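Local structure of poly-beta-hydroxybuterate polymerase (Cupriavidus necator, 5T6O) at residues V11-V16 with A367-A372; L25-P30 with R105-Q110; R63-V66 with T71-L74; F3-N8 with R383-K388. The protein probably acts as an acyltransferase in the template-independent polymerisation of polyhydroxybutyrate, this chain being its catalytic domain. The protein carries 1 engineered substitution. All coordinates share one frame; numbering follows the deposited sequence.

Interaction 1 (V11-V16 with A367-A372); sequences VTEGAV and ANYGNA
Y369 lays its phenol ring along the backbone of E13-A15, and it makes every contact of 367-372 with this segment. Its CG lies anti to the carbonyl carbon (chi1 -61°), which carries the ring to the start of strand 14-19. A15 CB sits over the middle of one ring face, 3.5 Å from the ring centroid and 10° off the normal, a well-centred CH-pi contact. Farther out, Y369 OH reaches G14 CA at 3.4 Å, and E13 CG passes the same hydroxyl at 3.9 Å. A water at the ring edge, in its plane, donates to E13 OE2 over 2.8 Å; its very short approach to Y369 OH makes a full bridge doubtful. The carbonyl of Y369 accepts from R375 NH1. At G370 the chain turns with positive phi, and N371 then bonds through ND2 to D106 OD1 of helix 89-108 and through OD1 to Y374 N, tying the loop down beside the sheet. Strand 14-19 pairs there with strands 23-28 and 378-379. With no direct hydrogen bond between the two segments, dispersion between methyl and aromatic face carries the contact.

Interaction 2 (L25-P30 with R105-Q110); sequences LLQYKP and RDISGQ
I107, near the C-terminal end of helix 89-108, points its two branches at L25 and Q27 of strand 23-28. With CG1 beside the backbone N (chi1 -70°), CG2 is placed anti to that N and meets the amide end of Q27, whose side chain stands fully extended from the strand; the two side chains meet at a slant. The other branch ends in CD1, which comes to 4.4 Å from L25 CD2, a loose apolar touch. L25 and Q27, two residues apart, send their side chains to the same side of the strand, and F73 of the neighbouring strand 72-77 touches both as well as I107, with V17 of strand 14-19 doing the same. The helix runs through S108 and ends at G109. S108 OG, folded back between its own N and carbonyl carbon (chi1 78°), bonds R105 O at 2.9 Å, the donor tilted 33° from the carbonyl plane. S108 OG itself accepts from Q110 N at 3.0 Å, an ST turn; this turn and the positive phi of G109 lie where the helix ends, beyond I107. A helix laid in this way against one face of the mixed sheet, here on its antiparallel strands, is the layered packing of the alpha/beta hydrolase fold.

Interaction 3 (R63-V66 with T71-L74); sequences RHVV and TVFL
V72 pushes one methyl, CG2, against two consecutive valines of helix 61-67. V65 CG1 lies 3.6 Å from V72 CG2, and V66 CG2 reaches the same methyl at 3.7 Å, so a single branch of the strand residue meets both helix side chains. They come at it differently: V65 crosses V72 at about a right angle, V66 at a slant. V65 offers the branch anti to its backbone N (chi1 174°), whereas V66 offers the one beside its N. V66 CG2 also brushes V72 CB at 4.0 Å. No polar group takes part across the two segments, and all three valines are buried.

The helix belongs to the beta-alpha-beta crossover that leads from strand 40-43 through 61-67 into strand 72-77, within the alpha/beta hydrolase fold; the two strands run parallel and are neighbours in the sheet. V72 faces the helix, while the next residue, F73, turns to the opposite face of the sheet, toward helix 89-108.

Around this core, M42 touches both V65 and V72, L40 backs V65, Y28 packs on V66 and V72, and W351 of helix 348-358 closes on V65 from a further element. Backbone bonds fix the strand on both flanks: V72 and L74 pair with Y28 and L26, while T71 and F73 bond to L40, F73 also to M42. Near the helix start, R63 N bonds S60 OG and R63 NE bonds P57 O.

Interaction 4 (F3-N8 with R383-K388); sequences FEVGRN and RYVKAK
Near the two chain ends, a type II beta turn at E4-R7 meets a short run of helical conformation at 383-386, and V5 and V385 form the apolar centre of their contact. V5 CG1 comes to 3.7 Å from V385 CG1. The two residues bring different branches: that of V5 is anti to its backbone N, while V385 CG1 stands between its N and carbonyl carbon (chi1 69°), the crowded position. Alongside, K386 stretches an extended chain past the turn, its CE passing V5 O at 4.0 Å. Its ammonium does not touch the E4 carboxylate; E4 OE2 and K386 NZ are 6.5 Å apart, and any attraction would be a weak, long-range one.

The turn is held from within. E4 O accepts R7 N at 2.9 Å and also N8 N, and N8 OD1 accepts from E4 N at 2.8 Å, with an N-H...O angle of 162°. R7 NE forms a salt bridge to E4 OE1 at 3.0 Å, although the guanidinium beyond NE is not modelled. On the other segment, K386 N bonds R383 O and A387 N bonds Y384 O, and K49 NZ bonds the carbonyl oxygens of V385 and A387. Y51 touches both valines, and F224 of helix 220-227 covers V5.

G6, with positive phi (88°), takes the third position of the turn, which is where glycine is favoured in type II geometry, and two overlapping type I turns at R383-A387 make the helical run that V5 packs on.

In the fold
Interactions 1, 2 and 3 cluster round strands 14-19, 23-28 and 72-77 of the mixed sheet, with centres 8 to 11 Å apart. Strand 23-28 is the common member: A15 O and Q27 N lie 2.9 Å apart, and Y28 N and V72 O 3.1 Å, both probable hydrogen bonds, so interaction 2 is paired on one flank with interaction 1 and on the other with interaction 3. Interaction 3 covers one face of this sheet and interaction 2 the other. Interaction 4 stands apart at the chain ends, its centre 18 Å from that of interaction 1, touching it where V11 CG1 packs 3.8 Å from G6 C. Along the chain, interaction 4 encloses interaction 1, which encloses 2, which encloses 3.

Interaction 1 (V11-V16 with A367-A372)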
# COMPACT_ATOMS: atom_id res chain seq x y z
N VAL A 11 -23.88 9.60 -31.07
CA VAL A 11 -24.56 10.25 -32.19
C VAL A 11 -23.61 10.56 -33.34
O VAL A 11 -24.02 11.22 -34.30
CB VAL A 11 -25.31 11.51 -31.75
CG1 VAL A 11 -26.43 11.15 -30.78
CG2 VAL A 11 -24.35 12.53 -31.13
N THR A 12 -22.37 10.08 -33.31
CA THR A 12 -21.51 10.36 -34.46
C THR A 12 -22.07 9.66 -35.69
O THR A 12 -22.51 8.51 -35.62
CB THR A 12 -20.07 9.93 -34.18
OG1 THR A 12 -19.59 10.66 -33.05
CG2 THR A 12 -19.15 10.23 -35.40
N GLU A 13 -22.11 10.37 -36.82
CA GLU A 13 -22.84 9.88 -37.99
C GLU A 13 -22.13 8.68 -38.62
O GLU A 13 -20.92 8.72 -38.85
CB GLU A 13 -23.02 11.00 -39.02
CG GLU A 13 -23.86 10.59 -40.24
CD GLU A 13 -24.32 11.77 -41.09
OE1 GLU A 13 -23.99 12.93 -40.76
OE2 GLU A 13 -25.01 11.53 -42.12
N GLY A 14 -22.89 7.63 -38.92
CA GLY A 14 -22.32 6.42 -39.46
C GLY A 14 -23.39 5.46 -39.92
O GLY A 14 -24.58 5.77 -39.93
N ALA A 15 -22.95 4.26 -40.32
CA ALA A 15 -23.86 3.21 -40.76
C ALA A 15 -23.35 1.86 -40.28
O ALA A 15 -22.14 1.63 -40.19
CB ALA A 15 -24.00 3.18 -42.29
N VAL A 16 -24.29 0.96 -39.95
CA VAL A 16 -23.95 -0.45 -39.85
C VAL A 16 -23.67 -0.98 -41.25
O VAL A 16 -24.50 -0.83 -42.15
CB VAL A 16 -25.10 -1.25 -39.19
CG1 VAL A 16 -24.81 -2.76 -39.21
CG2 VAL A 16 -25.40 -0.76 -37.77
N ALA A 367 -16.96 7.97 -50.64
CA ALA A 367 -18.25 8.63 -50.81
C ALA A 367 -19.38 7.86 -50.13
O ALA A 367 -20.37 8.47 -49.69
CB ALA A 367 -18.57 8.79 -52.30
N ASN A 368 -19.26 6.55 -50.03
CA ASN A 368 -20.33 5.71 -49.52
C ASN A 368 -19.77 4.75 -48.48
O ASN A 368 -18.56 4.50 -48.42
CB ASN A 368 -21.00 4.92 -50.65
CG ASN A 368 -21.99 5.77 -51.42
OD1 ASN A 368 -23.10 6.02 -50.95
ND2 ASN A 368 -21.59 6.22 -52.61
N TYR A 369 -20.67 4.26 -47.64
CA TYR A 369 -20.30 3.26 -46.65
C TYR A 369 -20.02 1.92 -47.32
O TYR A 369 -20.63 1.57 -48.33
CB TYR A 369 -21.42 3.09 -45.62
CG TYR A 369 -21.76 4.34 -44.83
CD1 TYR A 369 -20.94 4.78 -43.80
CD2 TYR A 369 -22.94 5.05 -45.09
CE1 TYR A 369 -21.25 5.90 -43.06
CE2 TYR A 369 -23.26 6.18 -44.35
CZ TYR A 369 -22.41 6.60 -43.33
OH TYR A 369 -22.70 7.72 -42.57
N GLY A 370 -19.10 1.16 -46.72
CA GLY A 370 -18.90 -0.23 -47.11
C GLY A 370 -18.35 -0.39 -48.52
O GLY A 370 -17.57 0.42 -49.00
N ASN A 371 -18.76 -1.47 -49.17
CA ASN A 371 -18.42 -1.74 -50.57
C ASN A 371 -19.54 -2.58 -51.17
O ASN A 371 -20.59 -2.78 -50.54
CB ASN A 371 -17.04 -2.41 -50.68
CG ASN A 371 -16.96 -3.77 -49.97
OD1 ASN A 371 -17.96 -4.32 -49.53
ND2 ASN A 371 -15.74 -4.31 -49.89
N ALA A 372 -19.32 -3.09 -52.38
CA ALA A 372 -20.36 -3.89 -53.04
C ALA A 372 -20.79 -5.06 -52.16
O ALA A 372 -21.98 -5.35 -52.04
CB ALA A 372 -19.88 -4.41 -54.39
O HOH W 1 -24.71 8.95 -43.22

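Interaction 2 (L25-P30 with R105-Q110)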
# COMPACT_ATOMS: atom_id res chain seq x y z
N LEU A 25 -20.84 -4.19 -37.27
CA LEU A 25 -19.70 -3.36 -37.62
C LEU A 25 -20.21 -1.98 -38.03
O LEU A 25 -20.98 -1.87 -38.99
CB LEU A 25 -18.88 -3.97 -38.76
CG LEU A 25 -17.55 -3.23 -38.98
CD1 LEU A 25 -16.62 -3.41 -37.79
CD2 LEU A 25 -16.88 -3.72 -40.27
N LEU A 26 -19.81 -0.95 -37.29
CA LEU A 26 -20.13 0.42 -37.69
C LEU A 26 -18.99 1.01 -38.51
O LEU A 26 -17.82 0.71 -38.27
CB LEU A 26 -20.37 1.32 -36.47
CG LEU A 26 -21.34 0.83 -35.39
CD1 LEU A 26 -21.61 1.94 -34.36
CD2 LEU A 26 -22.61 0.33 -35.98
N GLN A 27 -19.35 1.85 -39.48
CA GLN A 27 -18.39 2.66 -40.22
C GLN A 27 -18.88 4.10 -40.16
O GLN A 27 -20.05 4.36 -40.46
CB GLN A 27 -18.24 2.23 -41.69
CG GLN A 27 -17.24 3.09 -42.47
CD GLN A 27 -17.11 2.69 -43.93
OE1 GLN A 27 -16.44 3.37 -44.73
NE2 GLN A 27 -17.75 1.58 -44.30
N TYR A 28 -18.02 5.02 -39.76
CA TYR A 28 -18.46 6.40 -39.58
C TYR A 28 -18.30 7.23 -40.84
O TYR A 28 -17.40 7.00 -41.65
CB TYR A 28 -17.72 7.03 -38.40
CG TYR A 28 -18.17 6.37 -37.12
CD1 TYR A 28 -19.35 6.77 -36.48
CD2 TYR A 28 -17.44 5.32 -36.56
CE1 TYR A 28 -19.78 6.15 -35.31
CE2 TYR A 28 -17.88 4.68 -35.40
CZ TYR A 28 -19.04 5.11 -34.78
OH TYR A 28 -19.46 4.50 -33.62
N LYS A 29 -19.21 8.19 -41.02
CA LYS A 29 -19.16 9.09 -42.16
C LYS A 29 -17.92 9.98 -42.08
O LYS A 29 -17.61 10.51 -41.00
CB LYS A 29 -20.42 9.98 -42.20
CG LYS A 29 -20.54 10.87 -43.44
CD LYS A 29 -21.77 11.76 -43.35
CE LYS A 29 -21.74 12.88 -44.39
N PRO A 30 -17.21 10.17 -43.19
CA PRO A 30 -16.06 11.09 -43.17
C PRO A 30 -16.48 12.49 -42.78
O PRO A 30 -17.57 12.95 -43.14
CB PRO A 30 -15.55 11.05 -44.62
CG PRO A 30 -16.14 9.83 -45.22
CD PRO A 30 -17.42 9.56 -44.51
N ARG A 105 -11.00 -4.93 -43.09
CA ARG A 105 -9.91 -4.99 -44.06
C ARG A 105 -10.44 -5.15 -45.48
O ARG A 105 -9.90 -4.55 -46.42
CB ARG A 105 -8.97 -6.14 -43.69
CG ARG A 105 -7.75 -6.28 -44.55
CD ARG A 105 -6.83 -7.36 -44.01
NE ARG A 105 -5.74 -7.65 -44.93
CZ ARG A 105 -5.80 -8.56 -45.90
NH1 ARG A 105 -4.75 -8.75 -46.69
NH2 ARG A 105 -6.90 -9.28 -46.07
N ASP A 106 -11.50 -5.94 -45.65
CA ASP A 106 -12.08 -6.13 -46.97
C ASP A 106 -12.66 -4.83 -47.51
O ASP A 106 -12.42 -4.45 -48.66
CB ASP A 106 -13.15 -7.21 -46.92
CG ASP A 106 -13.67 -7.58 -48.30
OD1 ASP A 106 -14.53 -6.85 -48.84
OD2 ASP A 106 -13.22 -8.61 -48.84
N ILE A 107 -13.45 -4.14 -46.68
CA ILE A 107 -14.03 -2.87 -47.11
C ILE A 107 -12.94 -1.87 -47.47
O ILE A 107 -13.04 -1.16 -48.48
CB ILE A 107 -14.95 -2.31 -46.02
CG1 ILE A 107 -16.21 -3.17 -45.92
CG2 ILE A 107 -15.26 -0.85 -46.29
CD1 ILE A 107 -16.95 -3.00 -44.61
N SER A 108 -11.89 -1.80 -46.65
CA SER A 108 -10.83 -0.82 -46.90
C SER A 108 -10.07 -1.09 -48.19
O SER A 108 -9.50 -0.17 -48.78
CB SER A 108 -9.85 -0.78 -45.72
OG SER A 108 -8.95 -1.88 -45.77
N GLY A 109 -10.03 -2.35 -48.63
CA GLY A 109 -9.16 -2.65 -49.76
C GLY A 109 -7.68 -2.58 -49.46
O GLY A 109 -6.87 -2.73 -50.37
N GLN A 110 -7.31 -2.37 -48.20
CA GLN A 110 -5.91 -2.25 -47.80
C GLN A 110 -5.36 -3.59 -47.34
O GLN A 110 -6.09 -4.44 -46.83
CB GLN A 110 -5.78 -1.24 -46.66
CG GLN A 110 -6.00 0.18 -47.09
CD GLN A 110 -4.83 0.70 -47.89
OE1 GLN A 110 -3.69 0.70 -47.42
NE2 GLN A 110 -5.10 1.13 -49.11

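Interaction 3 (R63-V66 with T71-L74)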
# COMPACT_ATOMS: atom_id res chain seq x y z
N ARG A 63 -15.49 10.58 -32.77
CA ARG A 63 -15.58 11.80 -33.57
C ARG A 63 -14.22 12.47 -33.69
O ARG A 63 -13.86 12.99 -34.75
CB ARG A 63 -16.61 12.76 -32.98
CG ARG A 63 -16.92 13.95 -33.90
CD ARG A 63 -17.73 15.01 -33.17
NE ARG A 63 -17.01 15.54 -32.00
CZ ARG A 63 -16.17 16.57 -32.04
NH1 ARG A 63 -15.95 17.20 -33.19
NH2 ARG A 63 -15.56 16.98 -30.94
N HIS A 64 -13.45 12.48 -32.60
CA HIS A 64 -12.14 13.12 -32.66
C HIS A 64 -11.24 12.45 -33.69
O HIS A 64 -10.53 13.13 -34.45
CB HIS A 64 -11.49 13.09 -31.28
CG HIS A 64 -10.17 13.80 -31.23
ND1 HIS A 64 -10.07 15.17 -31.11
CD2 HIS A 64 -8.91 13.33 -31.33
CE1 HIS A 64 -8.80 15.51 -31.12
NE2 HIS A 64 -8.07 14.42 -31.25
N VAL A 65 -11.24 11.11 -33.74
CA VAL A 65 -10.36 10.41 -34.68
C VAL A 65 -10.82 10.62 -36.12
O VAL A 65 -10.01 10.82 -37.02
CB VAL A 65 -10.27 8.91 -34.32
CG1 VAL A 65 -9.48 8.15 -35.37
CG2 VAL A 65 -9.64 8.73 -32.93
N VAL A 66 -12.14 10.60 -36.34
CA VAL A 66 -12.68 10.89 -37.67
C VAL A 66 -12.27 12.29 -38.11
O VAL A 66 -11.95 12.52 -39.29
CB VAL A 66 -14.21 10.70 -37.69
CG1 VAL A 66 -14.83 11.15 -39.03
CG2 VAL A 66 -14.56 9.23 -37.41
N THR A 71 -10.50 6.88 -41.40
CA THR A 71 -11.70 6.07 -41.51
C THR A 71 -11.80 5.18 -40.27
O THR A 71 -10.85 4.45 -39.96
CB THR A 71 -11.63 5.21 -42.77
OG1 THR A 71 -11.42 6.05 -43.91
CG2 THR A 71 -12.92 4.38 -42.95
N VAL A 72 -12.91 5.25 -39.56
CA VAL A 72 -13.09 4.51 -38.31
C VAL A 72 -14.18 3.46 -38.50
O VAL A 72 -15.29 3.78 -38.93
CB VAL A 72 -13.43 5.44 -37.14
CG1 VAL A 72 -13.73 4.63 -35.87
CG2 VAL A 72 -12.28 6.43 -36.87
N PHE A 73 -13.85 2.21 -38.18
CA PHE A 73 -14.80 1.12 -38.02
C PHE A 73 -14.87 0.75 -36.55
O PHE A 73 -13.90 0.97 -35.81
CB PHE A 73 -14.39 -0.11 -38.82
CG PHE A 73 -14.37 0.08 -40.32
CD1 PHE A 73 -15.50 -0.22 -41.08
CD2 PHE A 73 -13.21 0.48 -40.96
CE1 PHE A 73 -15.47 -0.09 -42.46
CE2 PHE A 73 -13.18 0.63 -42.36
CZ PHE A 73 -14.32 0.34 -43.10
N LEU A 74 -16.00 0.20 -36.11
CA LEU A 74 -16.14 -0.08 -34.69
C LEU A 74 -17.03 -1.30 -34.48
O LEU A 74 -18.06 -1.47 -35.14
CB LEU A 74 -16.70 1.14 -33.93
CG LEU A 74 -16.99 1.00 -32.43
CD1 LEU A 74 -16.73 2.35 -31.73
CD2 LEU A 74 -18.44 0.55 -32.18

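Interaction 4 (F3-N8 with R383-K388)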
# COMPACT_ATOMS: atom_id res chain seq x y z
N PHE A 3 -30.52 10.75 -20.85
CA PHE A 3 -29.65 10.19 -21.87
C PHE A 3 -30.38 9.12 -22.67
O PHE A 3 -31.17 8.34 -22.13
CB PHE A 3 -28.38 9.60 -21.25
CG PHE A 3 -27.51 10.64 -20.62
CD1 PHE A 3 -26.89 11.61 -21.40
CD2 PHE A 3 -27.35 10.69 -19.25
CE1 PHE A 3 -26.10 12.59 -20.82
CE2 PHE A 3 -26.55 11.67 -18.67
CZ PHE A 3 -25.93 12.61 -19.45
N GLU A 4 -30.14 9.11 -23.98
CA GLU A 4 -30.74 8.11 -24.85
C GLU A 4 -29.77 7.82 -25.99
O GLU A 4 -29.41 8.72 -26.74
CB GLU A 4 -32.08 8.58 -25.40
CG GLU A 4 -32.72 7.58 -26.36
CD GLU A 4 -34.00 8.09 -26.98
OE1 GLU A 4 -34.54 9.13 -26.53
OE2 GLU A 4 -34.48 7.45 -27.94
N VAL A 5 -29.35 6.55 -26.09
CA VAL A 5 -28.40 6.15 -27.12
C VAL A 5 -28.99 6.44 -28.49
O VAL A 5 -30.13 6.05 -28.78
CB VAL A 5 -28.06 4.66 -26.95
CG1 VAL A 5 -27.18 4.16 -28.09
CG2 VAL A 5 -27.40 4.44 -25.61
N GLY A 6 -28.23 7.14 -29.33
CA GLY A 6 -28.69 7.52 -30.65
C GLY A 6 -29.43 8.83 -30.71
O GLY A 6 -29.75 9.29 -31.82
N ARG A 7 -29.73 9.45 -29.57
CA ARG A 7 -30.33 10.78 -29.54
C ARG A 7 -29.39 11.84 -29.00
O ARG A 7 -29.16 12.86 -29.67
CB ARG A 7 -31.62 10.76 -28.69
CG ARG A 7 -32.34 12.11 -28.68
CD ARG A 7 -33.68 12.05 -27.93
NE ARG A 7 -33.50 11.91 -26.49
N ASN A 8 -28.82 11.64 -27.81
CA ASN A 8 -27.84 12.58 -27.27
C ASN A 8 -26.57 11.90 -26.78
O ASN A 8 -25.68 12.59 -26.26
CB ASN A 8 -28.46 13.42 -26.15
CG ASN A 8 -29.14 12.58 -25.09
OD1 ASN A 8 -28.79 11.43 -24.86
ND2 ASN A 8 -30.13 13.17 -24.42
N ARG A 383 -29.02 -1.02 -34.02
CA ARG A 383 -30.01 -1.50 -33.06
C ARG A 383 -29.41 -2.41 -31.97
O ARG A 383 -30.01 -2.53 -30.90
CB ARG A 383 -31.15 -2.23 -33.79
CG ARG A 383 -30.81 -3.59 -34.35
CD ARG A 383 -31.88 -4.07 -35.34
NE ARG A 383 -31.60 -5.43 -35.81
CZ ARG A 383 -30.75 -5.73 -36.79
NH1 ARG A 383 -30.09 -4.77 -37.44
NH2 ARG A 383 -30.55 -7.00 -37.12
N TYR A 384 -28.25 -3.04 -32.20
CA TYR A 384 -27.70 -3.91 -31.15
C TYR A 384 -27.44 -3.13 -29.87
O TYR A 384 -27.76 -3.60 -28.77
CB TYR A 384 -26.40 -4.61 -31.58
CG TYR A 384 -26.56 -5.75 -32.57
CD1 TYR A 384 -27.70 -5.87 -33.37
CD2 TYR A 384 -25.55 -6.71 -32.72
CE1 TYR A 384 -27.83 -6.90 -34.29
CE2 TYR A 384 -25.67 -7.76 -33.63
CZ TYR A 384 -26.82 -7.83 -34.42
OH TYR A 384 -26.96 -8.85 -35.33
N VAL A 385 -26.86 -1.93 -29.99
CA VAL A 385 -26.46 -1.20 -28.79
C VAL A 385 -27.68 -0.73 -27.99
O VAL A 385 -27.55 -0.42 -26.80
CB VAL A 385 -25.55 -0.01 -29.17
CG1 VAL A 385 -26.35 1.06 -29.91
CG2 VAL A 385 -24.85 0.58 -27.91
N LYS A 386 -28.87 -0.70 -28.61
CA LYS A 386 -30.07 -0.27 -27.90
C LYS A 386 -30.73 -1.39 -27.11
O LYS A 386 -31.66 -1.13 -26.34
CB LYS A 386 -31.09 0.31 -28.90
CG LYS A 386 -30.54 1.53 -29.65
CD LYS A 386 -31.51 2.03 -30.74
CE LYS A 386 -30.86 3.18 -31.50
NZ LYS A 386 -31.73 3.75 -32.56
N ALA A 387 -30.28 -2.63 -27.29
CA ALA A 387 -30.92 -3.77 -26.64
C ALA A 387 -30.55 -3.80 -25.16
O ALA A 387 -29.37 -3.72 -24.81
CB ALA A 387 -30.53 -5.08 -27.32
N LYS A 388 -31.56 -3.92 -24.30
CA LYS A 388 -31.33 -4.02 -22.87
C LYS A 388 -30.92 -5.44 -22.49
O LYS A 388 -31.17 -6.41 -23.21
CB LYS A 388 -32.60 -3.62 -22.11
CG LYS A 388 -33.67 -4.68 -22.13